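Local coordinates for cytoplasmic protein (Cryptococcus neoformans var. grubii serotype A, PDB 7LPO) that probably hydrolyses the beta-glucosidic bond of sterol glucosides, as a sterylglucosidase of glycoside hydrolase family 5, at residues Ala89-Trp94 and Thr653-Asp657; Gly165-Leu171 and Val336-Leu340; Tyr573-His579 and Ser591-Asp597. All coordinates share one frame; numbering follows the deposited sequence.

Contact 1 (Ala89-Trp94 and Thr653-Asp657)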
loop_
_atom_site.group_PDB
_atom_site.type_symbol
_atom_site.label_atom_id
_atom_site.label_comp_id
_atom_site.label_asym_id
_atom_site.label_seq_id
_atom_site.Cartn_x
_atom_site.Cartn_y
_atom_site.Cartn_z
ATOM N N ALA A 89 2.893 4.659 -21.453
ATOM C CA ALA A 89 3.663 5.742 -22.052
ATOM C C ALA A 89 3.640 6.970 -21.158
ATOM O O ALA A 89 4.674 7.610 -20.938
ATOM C CB ALA A 89 3.109 6.083 -23.435
ATOM N N ARG A 90 2.462 7.312 -20.639
ATOM C CA ARG A 90 2.348 8.466 -19.760
ATOM C C ARG A 90 3.224 8.287 -18.531
ATOM O O ARG A 90 3.993 9.181 -18.163
ATOM C CB ARG A 90 0.885 8.666 -19.371
ATOM C CG ARG A 90 0.602 9.935 -18.572
ATOM C CD ARG A 90 -0.916 10.119 -18.356
ATOM N NE ARG A 90 -1.636 10.360 -19.611
ATOM C CZ ARG A 90 -2.514 9.522 -20.158
ATOM N NH1 ARG A 90 -2.812 8.364 -19.574
ATOM N NH2 ARG A 90 -3.108 9.855 -21.291
ATOM N N LEU A 91 3.133 7.127 -17.886
ATOM C CA LEU A 91 3.925 6.895 -16.686
ATOM C C LEU A 91 5.416 6.971 -16.993
ATOM O O LEU A 91 6.189 7.557 -16.226
ATOM C CB LEU A 91 3.565 5.541 -16.083
ATOM C CG LEU A 91 2.116 5.383 -15.632
ATOM C CD1 LEU A 91 1.813 3.956 -15.179
ATOM C CD2 LEU A 91 1.796 6.369 -14.505
ATOM N N LYS A 92 5.839 6.408 -18.126
ATOM C CA LYS A 92 7.257 6.467 -18.473
ATOM C C LYS A 92 7.692 7.895 -18.787
ATOM O O LYS A 92 8.779 8.325 -18.379
ATOM C CB LYS A 92 7.552 5.549 -19.661
ATOM C CG LYS A 92 8.998 5.059 -19.707
ATOM C CD LYS A 92 9.215 3.951 -18.682
ATOM C CE LYS A 92 10.654 3.459 -18.662
ATOM N NZ LYS A 92 11.392 3.937 -17.458
ATOM N N ALA A 93 6.852 8.648 -19.503
ATOM C CA ALA A 93 7.172 10.032 -19.838
ATOM C C ALA A 93 7.271 10.916 -18.599
ATOM O O ALA A 93 7.943 11.952 -18.641
ATOM C CB ALA A 93 6.120 10.592 -20.803
ATOM N N TRP A 94 6.604 10.535 -17.508
ATOM C CA TRP A 94 6.708 11.232 -16.236
ATOM C C TRP A 94 7.965 10.855 -15.474
ATOM O O TRP A 94 8.156 11.331 -14.347
ATOM C CB TRP A 94 5.485 10.942 -15.364
ATOM C CG TRP A 94 4.235 11.687 -15.745
ATOM C CD1 TRP A 94 4.153 12.856 -16.453
ATOM C CD2 TRP A 94 2.892 11.318 -15.420
ATOM N NE1 TRP A 94 2.831 13.234 -16.587
ATOM C CE2 TRP A 94 2.041 12.301 -15.969
ATOM C CE3 TRP A 94 2.322 10.255 -14.710
ATOM C CZ2 TRP A 94 0.659 12.243 -15.839
ATOM C CZ3 TRP A 94 0.934 10.197 -14.591
ATOM C CH2 TRP A 94 0.127 11.188 -15.146
ATOM N N THR A 653 0.196 16.900 -24.441
ATOM C CA THR A 653 -1.083 16.374 -23.976
ATOM C C THR A 653 -0.925 15.052 -23.238
ATOM O O THR A 653 -1.699 14.763 -22.320
ATOM C CB THR A 653 -2.028 16.204 -25.165
ATOM O OG1 THR A 653 -2.363 17.497 -25.681
ATOM C CG2 THR A 653 -3.304 15.482 -24.760
ATOM N N LEU A 654 0.052 14.231 -23.630
ATOM C CA LEU A 654 0.281 12.969 -22.934
ATOM C C LEU A 654 0.605 13.199 -21.461
ATOM O O LEU A 654 0.069 12.516 -20.579
ATOM C CB LEU A 654 1.413 12.198 -23.609
ATOM C CG LEU A 654 1.827 10.894 -22.928
ATOM C CD1 LEU A 654 0.742 9.840 -23.070
ATOM C CD2 LEU A 654 3.146 10.395 -23.515
ATOM N N ILE A 655 1.492 14.153 -21.175
ATOM C CA ILE A 655 1.963 14.331 -19.804
ATOM C C ILE A 655 1.155 15.346 -19.012
ATOM O O ILE A 655 1.392 15.502 -17.804
ATOM C CB ILE A 655 3.448 14.740 -19.786
ATOM C CG1 ILE A 655 3.693 15.980 -20.656
ATOM C CG2 ILE A 655 4.329 13.583 -20.269
ATOM C CD1 ILE A 655 5.123 16.447 -20.659
ATOM N N LEU A 656 0.209 16.024 -19.628
ATOM C CA LEU A 656 -0.569 17.034 -18.924
ATOM C C LEU A 656 -2.056 16.737 -18.877
ATOM O O LEU A 656 -2.690 16.949 -17.838
ATOM C CB LEU A 656 -0.377 18.413 -19.575
ATOM C CG LEU A 656 1.026 19.004 -19.622
ATOM C CD1 LEU A 656 0.991 20.340 -20.361
ATOM C CD2 LEU A 656 1.578 19.159 -18.219
ATOM N N ASP A 657 -2.645 16.289 -19.978
ATOM C CA ASP A 657 -4.098 16.217 -20.073
ATOM C C ASP A 657 -4.633 15.054 -19.246
ATOM O O ASP A 657 -4.230 13.903 -19.448
ATOM C CB ASP A 657 -4.513 16.078 -21.530
ATOM C CG ASP A 657 -5.979 16.336 -21.745
ATOM O OD1 ASP A 657 -6.496 17.307 -21.165
ATOM O OD2 ASP A 657 -6.607 15.569 -22.494
HETATM O O HOH W 1 -3.003 12.634 -21.951
#
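L654 O accepts the N-H of R90 NE at 2.9 Å. The donor lies in the carbonyl plane, but the N-H is bent, with 142° at the hydrogen. The contact joins two helices. Helix 83-93 comes in the chain between the paired parallel strands 35-43 and 98-104 of the TIM barrel expected for family 5. Helix 652-656 offers it the carbonyls of its last turn.

R90 and W94 sit one turn apart and reach the two successive carbonyls of L654 and I655. R90 starts out extended, with CG anti to the backbone N (chi1 -174°). It then bends at chi3, which turns the guanidinium toward L654. NH1 bonds to Y573 OH. NH2 gives a bond to a water at 2.9 Å. That water can donate to the carbonyls of T653 and D657, though more acceptors are near than it has protons. With all three nitrogens held, the group has little freedom to rotate.

Apolar groups fill the space between the helices. L654 lays CD1 against R90 CB and over one face of the guanidinium, while its CD2 meets A93 CB at 4.0 Å. I655 presses CG2 on A93 CB at 3.5 Å. F713 and V714 of helix 713-716 touch I655 as well, which brings the C-terminal part of the chain to this corner. F665 meets the W94 ring edge-to-face.

The indole is fixed at its rim and on a face. R90 CG lies 3.5 Å above its plane, and NE1 points almost straight at I655 O, 2.9 Å away and within the ring plane.

Contact 2 (Gly165-Leu171 and Val336-Leu340)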
loop_
_atom_site.group_PDB
_atom_site.type_symbol
_atom_site.label_atom_id
_atom_site.label_comp_id
_atom_site.label_asym_id
_atom_site.label_seq_id
_atom_site.Cartn_x
_atom_site.Cartn_y
_atom_site.Cartn_z
ATOM N N GLY A 165 -16.794 -19.164 9.800
ATOM C CA GLY A 165 -18.047 -19.302 10.512
ATOM C C GLY A 165 -18.867 -18.042 10.586
ATOM O O GLY A 165 -19.664 -17.886 11.510
ATOM N N ILE A 166 -18.701 -17.140 9.628
ATOM C CA ILE A 166 -19.346 -15.835 9.629
ATOM C C ILE A 166 -20.378 -15.833 8.515
ATOM O O ILE A 166 -20.089 -16.277 7.399
ATOM C CB ILE A 166 -18.317 -14.704 9.433
ATOM C CG1 ILE A 166 -17.538 -14.465 10.726
ATOM C CG2 ILE A 166 -18.998 -13.419 9.006
ATOM C CD1 ILE A 166 -16.230 -13.731 10.527
ATOM N N ASP A 167 -21.585 -15.361 8.824
ATOM C CA ASP A 167 -22.619 -15.173 7.816
ATOM C C ASP A 167 -22.448 -13.792 7.195
ATOM O O ASP A 167 -22.749 -12.783 7.861
ATOM C CB ASP A 167 -24.003 -15.312 8.427
ATOM C CG ASP A 167 -25.102 -15.489 7.368
ATOM O OD1 ASP A 167 -24.903 -15.013 6.222
ATOM O OD2 ASP A 167 -26.156 -16.107 7.678
ATOM N N PRO A 168 -21.993 -13.688 5.942
ATOM C CA PRO A 168 -21.722 -12.352 5.371
ATOM C C PRO A 168 -22.918 -11.413 5.399
ATOM O O PRO A 168 -22.742 -10.190 5.487
ATOM C CB PRO A 168 -21.296 -12.659 3.927
ATOM C CG PRO A 168 -20.916 -14.140 3.918
ATOM C CD PRO A 168 -21.765 -14.785 4.974
ATOM N N TYR A 169 -24.136 -11.942 5.329
ATOM C CA TYR A 169 -25.324 -11.105 5.278
ATOM C C TYR A 169 -25.698 -10.500 6.620
ATOM O O TYR A 169 -26.603 -9.659 6.660
ATOM C CB TYR A 169 -26.471 -11.934 4.718
ATOM C CG TYR A 169 -26.094 -12.443 3.354
ATOM C CD1 TYR A 169 -25.962 -11.564 2.289
ATOM C CD2 TYR A 169 -25.817 -13.778 3.137
ATOM C CE1 TYR A 169 -25.590 -12.003 1.037
ATOM C CE2 TYR A 169 -25.455 -14.233 1.882
ATOM C CZ TYR A 169 -25.340 -13.338 0.837
ATOM O OH TYR A 169 -24.975 -13.768 -0.417
ATOM N N HIS A 170 -25.007 -10.863 7.700
ATOM C CA HIS A 170 -25.290 -10.305 9.016
ATOM C C HIS A 170 -24.230 -9.303 9.468
ATOM O O HIS A 170 -24.298 -8.810 10.599
ATOM C CB HIS A 170 -25.437 -11.440 10.032
ATOM C CG HIS A 170 -26.597 -12.342 9.746
ATOM N ND1 HIS A 170 -26.799 -13.532 10.409
ATOM C CD2 HIS A 170 -27.609 -12.235 8.853
ATOM C CE1 HIS A 170 -27.884 -14.119 9.940
ATOM N NE2 HIS A 170 -28.397 -13.351 8.997
ATOM N N LEU A 171 -23.261 -8.986 8.602
ATOM C CA LEU A 171 -22.182 -8.076 8.966
ATOM C C LEU A 171 -22.716 -6.693 9.304
ATOM O O LEU A 171 -22.302 -6.084 10.295
ATOM C CB LEU A 171 -21.177 -7.985 7.816
ATOM C CG LEU A 171 -20.369 -9.251 7.522
ATOM C CD1 LEU A 171 -19.718 -9.217 6.142
ATOM C CD2 LEU A 171 -19.311 -9.410 8.627
ATOM N N VAL A 336 -30.284 -10.566 15.377
ATOM C CA VAL A 336 -29.483 -11.111 14.291
ATOM C C VAL A 336 -28.064 -11.335 14.789
ATOM O O VAL A 336 -27.487 -10.489 15.483
ATOM C CB VAL A 336 -29.514 -10.174 13.073
ATOM C CG1 VAL A 336 -28.478 -10.591 12.062
ATOM C CG2 VAL A 336 -30.915 -10.163 12.448
ATOM N N LYS A 337 -27.499 -12.488 14.450
ATOM C CA LYS A 337 -26.180 -12.887 14.915
ATOM C C LYS A 337 -25.202 -12.942 13.753
ATOM O O LYS A 337 -25.570 -13.287 12.627
ATOM C CB LYS A 337 -26.236 -14.253 15.603
ATOM C CG LYS A 337 -27.071 -14.245 16.869
ATOM C CD LYS A 337 -27.191 -15.624 17.480
ATOM C CE LYS A 337 -28.112 -15.584 18.694
ATOM N NZ LYS A 337 -28.480 -16.947 19.183
ATOM N N LEU A 338 -23.947 -12.591 14.043
ATOM C CA LEU A 338 -22.916 -12.619 13.012
ATOM C C LEU A 338 -22.606 -14.041 12.567
ATOM O O LEU A 338 -22.172 -14.263 11.432
ATOM C CB LEU A 338 -21.641 -11.954 13.532
ATOM C CG LEU A 338 -20.416 -12.064 12.628
ATOM C CD1 LEU A 338 -20.651 -11.255 11.353
ATOM C CD2 LEU A 338 -19.143 -11.598 13.326
ATOM N N TRP A 339 -22.829 -15.011 13.434
ATOM C CA TRP A 339 -22.278 -16.344 13.262
ATOM C C TRP A 339 -23.203 -17.227 12.443
ATOM O O TRP A 339 -24.407 -17.291 12.703
ATOM C CB TRP A 339 -22.015 -16.958 14.634
ATOM C CG TRP A 339 -21.278 -16.002 15.500
ATOM C CD1 TRP A 339 -21.785 -15.258 16.513
ATOM C CD2 TRP A 339 -19.888 -15.664 15.401
ATOM N NE1 TRP A 339 -20.793 -14.486 17.073
ATOM C CE2 TRP A 339 -19.621 -14.709 16.397
ATOM C CE3 TRP A 339 -18.849 -16.074 14.562
ATOM C CZ2 TRP A 339 -18.356 -14.158 16.584
ATOM C CZ3 TRP A 339 -17.586 -15.524 14.744
ATOM C CH2 TRP A 339 -17.354 -14.574 15.744
ATOM N N LEU A 340 -22.626 -17.871 11.433
ATOM C CA LEU A 340 -23.315 -18.878 10.642
ATOM C C LEU A 340 -23.977 -19.918 11.531
ATOM O O LEU A 340 -23.325 -20.523 12.384
ATOM C CB LEU A 340 -22.298 -19.572 9.738
ATOM C CG LEU A 340 -22.177 -19.291 8.249
ATOM C CD1 LEU A 340 -21.340 -20.436 7.643
ATOM C CD2 LEU A 340 -23.493 -19.158 7.559
HETATM O O HOH W 2 -20.206 -19.677 13.668
#
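The H170 ring is sandwiched between a methyl and a carboxylate oxygen. V336 CG1 makes a CH-pi contact on one face, 3.7 Å from the ring centroid. D167 OD2 lies above the opposite face, toward the rim. At the ring edge ND1 donates to K337 O, somewhat out of the ring plane; the modelled 2.5 Å is short and its exact value doubtful.

A single antiparallel bridge, I166 with W339, a non-hydrogen-bonded pair, ties the loop after helix 159-163 to the loop between strand 322-331 and helix 342-348. D167 N donates to L338 O at 2.9 Å, and L340 N donates to G165 O at 3.0 Å. G165 ends helix 159-163 in a Schellman motif.

Beside the bridge L338 CD1 touches both I166 CG2 and L171 CD2, 3.6 Å from each. L206 and I211 of helix 206-221 continue this apolar patch. L340 CD2 packs on D167 CB.

With CG swung anti to N (chi1 -165°), the D167 carboxylate reaches both the H170 face and Y169 N, whose bond to OD1 makes an Asx turn. This carboxylate would probably ease a positive charge on H170, although the salt bridge from OD2 to R348 should weaken that effect.

Contact 3 (Tyr573-His579 and Ser591-Asp597)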
loop_
_atom_site.group_PDB
_atom_site.type_symbol
_atom_site.label_atom_id
_atom_site.label_comp_id
_atom_site.label_asym_id
_atom_site.label_seq_id
_atom_site.Cartn_x
_atom_site.Cartn_y
_atom_site.Cartn_z
ATOM N N TYR A 573 -2.395 5.157 -9.425
ATOM C CA TYR A 573 -2.788 5.505 -10.787
ATOM C C TYR A 573 -3.997 4.652 -11.150
ATOM O O TYR A 573 -3.904 3.421 -11.180
ATOM C CB TYR A 573 -1.625 5.266 -11.751
ATOM C CG TYR A 573 -1.833 5.773 -13.153
ATOM C CD1 TYR A 573 -1.507 7.081 -13.499
ATOM C CD2 TYR A 573 -2.339 4.932 -14.144
ATOM C CE1 TYR A 573 -1.694 7.543 -14.798
ATOM C CE2 TYR A 573 -2.520 5.374 -15.437
ATOM C CZ TYR A 573 -2.193 6.682 -15.766
ATOM O OH TYR A 573 -2.388 7.123 -17.062
ATOM N N VAL A 574 -5.127 5.296 -11.406
ATOM C CA VAL A 574 -6.381 4.579 -11.605
ATOM C C VAL A 574 -7.000 4.997 -12.931
ATOM O O VAL A 574 -7.642 6.059 -13.001
ATOM C CB VAL A 574 -7.359 4.844 -10.450
ATOM C CG1 VAL A 574 -8.624 4.026 -10.615
ATOM C CG2 VAL A 574 -6.695 4.559 -9.102
ATOM N N PRO A 575 -6.873 4.183 -13.982
ATOM C CA PRO A 575 -7.434 4.576 -15.289
ATOM C C PRO A 575 -8.910 4.954 -15.288
ATOM O O PRO A 575 -9.312 5.782 -16.116
ATOM C CB PRO A 575 -7.182 3.337 -16.159
ATOM C CG PRO A 575 -5.903 2.734 -15.564
ATOM C CD PRO A 575 -6.029 2.971 -14.071
ATOM N N ASP A 576 -9.733 4.399 -14.398
ATOM C CA ASP A 576 -11.169 4.661 -14.434
ATOM C C ASP A 576 -11.633 5.568 -13.295
ATOM O O ASP A 576 -12.829 5.614 -12.992
ATOM C CB ASP A 576 -11.955 3.345 -14.428
ATOM C CG ASP A 576 -11.779 2.556 -13.139
ATOM O OD1 ASP A 576 -11.031 3.006 -12.242
ATOM O OD2 ASP A 576 -12.390 1.472 -13.023
ATOM N N ASN A 577 -10.719 6.313 -12.681
ATOM C CA ASN A 577 -11.105 7.300 -11.679
ATOM C C ASN A 577 -12.060 8.330 -12.278
ATOM O O ASN A 577 -11.904 8.760 -13.423
ATOM C CB ASN A 577 -9.852 7.980 -11.123
ATOM C CG ASN A 577 -10.165 9.224 -10.283
ATOM O OD1 ASN A 577 -10.534 10.270 -10.811
ATOM N ND2 ASN A 577 -10.017 9.103 -8.974
ATOM N N VAL A 578 -13.071 8.715 -11.503
ATOM C CA VAL A 578 -14.009 9.758 -11.899
ATOM C C VAL A 578 -14.228 10.690 -10.715
ATOM O O VAL A 578 -14.032 10.317 -9.556
ATOM C CB VAL A 578 -15.368 9.195 -12.373
ATOM C CG1 VAL A 578 -15.253 8.628 -13.784
ATOM C CG2 VAL A 578 -15.855 8.139 -11.409
ATOM N N HIS A 579 -14.660 11.915 -11.017
ATOM C CA HIS A 579 -14.883 12.896 -9.953
ATOM C C HIS A 579 -15.989 12.456 -9.001
ATOM O O HIS A 579 -15.907 12.680 -7.790
ATOM C CB HIS A 579 -15.240 14.259 -10.543
ATOM C CG HIS A 579 -14.106 14.931 -11.239
ATOM N ND1 HIS A 579 -14.262 16.093 -11.961
ATOM C CD2 HIS A 579 -12.798 14.599 -11.327
ATOM C CE1 HIS A 579 -13.097 16.439 -12.479
ATOM N NE2 HIS A 579 -12.190 15.557 -12.099
ATOM N N SER A 591 -5.952 8.985 -7.251
ATOM C CA SER A 591 -5.350 8.811 -8.565
ATOM C C SER A 591 -4.699 10.099 -9.054
ATOM O O SER A 591 -5.262 11.193 -8.936
ATOM C CB SER A 591 -6.396 8.357 -9.581
ATOM O OG SER A 591 -5.797 8.149 -10.851
ATOM N N LEU A 592 -3.504 9.952 -9.631
ATOM C CA LEU A 592 -2.810 11.065 -10.261
ATOM C C LEU A 592 -3.525 11.580 -11.504
ATOM O O LEU A 592 -3.240 12.698 -11.947
ATOM C CB LEU A 592 -1.397 10.639 -10.658
ATOM C CG LEU A 592 -0.506 10.064 -9.567
ATOM C CD1 LEU A 592 0.857 9.750 -10.142
ATOM C CD2 LEU A 592 -0.403 11.039 -8.414
ATOM N N TRP A 593 -4.425 10.785 -12.079
ATOM C CA TRP A 593 -4.948 11.007 -13.419
ATOM C C TRP A 593 -6.420 10.618 -13.436
ATOM O O TRP A 593 -6.840 9.696 -12.733
ATOM C CB TRP A 593 -4.114 10.198 -14.443
ATOM C CG TRP A 593 -4.414 10.501 -15.867
ATOM C CD1 TRP A 593 -3.791 11.419 -16.656
ATOM C CD2 TRP A 593 -5.416 9.881 -16.683
ATOM N NE1 TRP A 593 -4.359 11.426 -17.913
ATOM C CE2 TRP A 593 -5.354 10.485 -17.955
ATOM C CE3 TRP A 593 -6.361 8.876 -16.462
ATOM C CZ2 TRP A 593 -6.205 10.123 -18.998
ATOM C CZ3 TRP A 593 -7.206 8.522 -17.498
ATOM C CH2 TRP A 593 -7.127 9.148 -18.747
ATOM N N SER A 594 -7.203 11.344 -14.227
ATOM C CA SER A 594 -8.630 11.084 -14.345
ATOM C C SER A 594 -9.119 11.590 -15.689
ATOM O O SER A 594 -8.763 12.698 -16.102
ATOM C CB SER A 594 -9.425 11.766 -13.227
ATOM O OG SER A 594 -10.823 11.613 -13.441
ATOM N N VAL A 595 -9.943 10.780 -16.364
ATOM C CA VAL A 595 -10.546 11.226 -17.617
ATOM C C VAL A 595 -11.379 12.481 -17.396
ATOM O O VAL A 595 -11.501 13.316 -18.295
ATOM C CB VAL A 595 -11.405 10.112 -18.246
ATOM C CG1 VAL A 595 -10.550 8.919 -18.618
ATOM C CG2 VAL A 595 -12.524 9.714 -17.294
ATOM N N ASP A 596 -11.988 12.630 -16.214
ATOM C CA ASP A 596 -12.785 13.823 -15.938
ATOM C C ASP A 596 -11.944 15.097 -15.899
ATOM O O ASP A 596 -12.507 16.197 -15.875
ATOM C CB ASP A 596 -13.534 13.662 -14.612
ATOM C CG ASP A 596 -14.761 12.768 -14.730
ATOM O OD1 ASP A 596 -15.217 12.518 -15.865
ATOM O OD2 ASP A 596 -15.276 12.317 -13.686
ATOM N N ASP A 597 -10.623 14.983 -15.901
ATOM C CA ASP A 597 -9.752 16.149 -15.933
ATOM C C ASP A 597 -9.188 16.411 -17.325
ATOM O O ASP A 597 -8.337 17.294 -17.484
ATOM C CB ASP A 597 -8.628 15.987 -14.915
ATOM C CG ASP A 597 -9.089 16.283 -13.504
ATOM O OD1 ASP A 597 -9.247 17.473 -13.178
ATOM O OD2 ASP A 597 -9.346 15.334 -12.731
HETATM O O HOH W 3 -10.343 8.093 -15.326
#
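The H579 ring lies against D596, whose CB sits over the centre of one face, 3.4 Å from the ring centroid. At the ring edge NE2 donates to D597 OD2 at 2.9 Å, nearly straight at 171°. The oxygen is in the ring plane, yet the N-H meets the carboxylate from above its own plane. On W593, Y573 OH stands over one face toward the rim, and P575 O sits at the edge near CZ3. That hydroxyl is bonded to R90 NH1 and H87 ND1, so it only packs on the indole. The Y573 and W593 rings are nearly parallel, 28° apart, but slid so far that they barely overlap. Y573 CE1 touches W593 CB at 3.6 Å instead.

Two serine hydroxyls stitch the two parts of the loop together. S591 OG stands anti to the backbone N (chi1 -178°), which carries it to V574 N. It accepts there at 3.0 Å and donates to a lone pair of W593 O at 2.7 Å. S594 OG donates to N577 O at 3.1 Å, from above the carbonyl plane, and accepts from D596 N in an ST turn. D596 OD2 takes the backbone N-H of H579 on its anti lone pair at 2.8 Å. A water joins P575 O and N577 O to V595 N.

R660 makes a salt bridge to D597 OD2, and Y546 OH bonds to OD1. N577 ND2 is held by D583 and D589.

Both segments belong to the long loop after strand 567-570, the last parallel strand of the barrel. Y573 rests on V41 and L43 of strand 35-43. W593 packs on R90 of helix 83-93 and bonds through NE1 to D657 O, just after helix 652-656.

How the contacts relate
From the N terminus the chain first passes 89-94 on helix 83-93, which opens contact 1. It then reaches 165-171 and, at 336-340, closes contact 2 between two loops. Next come 573-579 and 591-597, whose short loop closes contact 3. Only at 653-657 does contact 1 close. Contacts 2 and 3 are therefore both nested inside contact 1 and follow each other in series. Contacts 1 and 3 touch, with centres about 13 Å apart, and join the barrel's helix 83-93, the long loop after strand 567-570 and helix 652-656. Contact 2 stands apart, its centre about 47 Å from that of contact 1, across the chain's centre.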